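Side-chain contact in S-adenosylmethionine decarboxylase proenzyme (Aquifex aeolicus, PDB 2III), which probably decarboxylates S-adenosylmethionine to S-adenosylmethioninamine, the propylamine donor for making spermidine and spermine: residues Y14-A18 and D19-R23. Residues are numbered along the deposited sequence; the frame is centred on the assembly and turned at random.
Sequences YGVDA and DKIDR. With MG (magnesium ion), chain B.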
# COMPACT_ATOMS: atom_id res chain seq x y z
N TYR A 14 2.15 17.35 2.79
CA TYR A 14 1.30 18.46 3.23
C TYR A 14 1.58 19.74 2.45
O TYR A 14 2.64 19.91 1.85
CB TYR A 14 1.52 18.74 4.72
CG TYR A 14 1.25 17.57 5.63
CD1 TYR A 14 0.16 17.59 6.51
CD2 TYR A 14 2.08 16.44 5.64
CE1 TYR A 14 -0.08 16.53 7.36
CE2 TYR A 14 1.84 15.37 6.50
CZ TYR A 14 0.75 15.42 7.36
OH TYR A 14 0.49 14.38 8.22
N GLY A 15 0.61 20.65 2.47
CA GLY A 15 0.78 21.90 1.77
C GLY A 15 0.68 21.74 0.27
O GLY A 15 1.22 22.56 -0.48
N VAL A 16 0.00 20.69 -0.17
CA VAL A 16 -0.17 20.44 -1.59
C VAL A 16 -1.38 21.19 -2.13
O VAL A 16 -2.47 21.12 -1.55
CB VAL A 16 -0.37 18.94 -1.88
CG1 VAL A 16 -0.68 18.73 -3.36
CG2 VAL A 16 0.88 18.15 -1.45
N ASP A 17 -1.20 21.93 -3.22
CA ASP A 17 -2.30 22.68 -3.82
C ASP A 17 -3.47 21.73 -4.10
O ASP A 17 -3.28 20.64 -4.66
CB ASP A 17 -1.84 23.37 -5.11
CG ASP A 17 -0.80 24.45 -4.85
OD1 ASP A 17 -0.11 24.87 -5.80
OD2 ASP A 17 -0.69 24.89 -3.68
N ALA A 18 -4.66 22.14 -3.69
CA ALA A 18 -5.89 21.36 -3.86
C ALA A 18 -6.17 20.99 -5.32
O ALA A 18 -6.72 19.94 -5.60
CB ALA A 18 -7.08 22.13 -3.30
N ASP A 19 -5.79 21.87 -6.24
CA ASP A 19 -6.04 21.62 -7.66
C ASP A 19 -5.17 20.51 -8.24
O ASP A 19 -5.49 19.95 -9.28
CB ASP A 19 -5.83 22.91 -8.47
CG ASP A 19 -4.45 23.52 -8.25
OD1 ASP A 19 -4.14 23.92 -7.11
OD2 ASP A 19 -3.67 23.60 -9.22
N LYS A 20 -4.07 20.18 -7.56
CA LYS A 20 -3.17 19.13 -8.04
C LYS A 20 -3.62 17.73 -7.64
O LYS A 20 -3.15 16.74 -8.20
CB LYS A 20 -1.76 19.33 -7.49
CG LYS A 20 -0.99 20.54 -7.98
CD LYS A 20 0.42 20.52 -7.36
CE LYS A 20 1.29 21.65 -7.85
NZ LYS A 20 0.73 22.96 -7.43
N ILE A 21 -4.54 17.66 -6.68
CA ILE A 21 -4.99 16.38 -6.14
C ILE A 21 -6.50 16.23 -5.93
O ILE A 21 -6.92 15.40 -5.12
CB ILE A 21 -4.31 16.12 -4.78
CG1 ILE A 21 -4.60 17.29 -3.84
CG2 ILE A 21 -2.80 15.95 -4.96
CD1 ILE A 21 -4.00 17.18 -2.43
N ASP A 22 -7.31 17.00 -6.64
CA ASP A 22 -8.75 16.91 -6.44
C ASP A 22 -9.52 15.94 -7.34
O ASP A 22 -10.53 15.38 -6.91
CB ASP A 22 -9.38 18.31 -6.49
CG ASP A 22 -9.18 19.01 -7.84
OD1 ASP A 22 -9.78 20.08 -8.04
OD2 ASP A 22 -8.41 18.50 -8.68
N ARG A 23 -9.06 15.72 -8.56
CA ARG A 23 -9.76 14.82 -9.47
C ARG A 23 -8.92 13.59 -9.84
O ARG A 23 -7.71 13.59 -9.65
CB ARG A 23 -10.17 15.57 -10.75
CG ARG A 23 -10.91 16.90 -10.54
CD ARG A 23 -12.22 16.76 -9.77
NE ARG A 23 -13.23 15.98 -10.49
CZ ARG A 23 -14.37 15.56 -9.95
NH1 ARG A 23 -14.66 15.84 -8.68
NH2 ARG A 23 -15.22 14.85 -10.68
MG MG B . -7.24 19.39 -10.46
O HOH W 1 1.45 22.10 -4.43
O HOH W 2 -7.94 18.69 -11.78
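The ammonium of K20 is gripped from two directions: D17 OD1 makes a short salt bridge to NZ, 2.6 Å long, and a water adds a weak bond while accepting the backbone N-H of D17. The two side chains run alongside each other in the same direction; the lysine is extended as far as CE and then bends (chi4 63°), which delivers NZ to the carboxylate. D19 lies on the same flank, its OD1 4.3 Å from D17 OD1 with the carboxylate planes turned 22° from each other, so K20 probably offsets some of their mutual repulsion. With an alanine at K20, D17 would probably be left without its charge partner beside a second acid.

In the backbone, K20 N donates to D17 O at 3.0 Å, and a weaker bond joins I21 N to A18 O. These close two overlapping type I beta turns. On the buried side, I21 CD1 meets V16 CG1 at 3.8 Å.

D19 O, from within the turns, and D22 OD2, from just after them, bind the magnesium ion at 2.2 and 2.3 Å. D26, which also belongs to the metal site, accepts the N-H of R23 at the N-cap and so links the site to the first turn of helix 24-37; the turns belong to the connection between strand 3-14 and that helix in the two-layer alpha/beta sandwich.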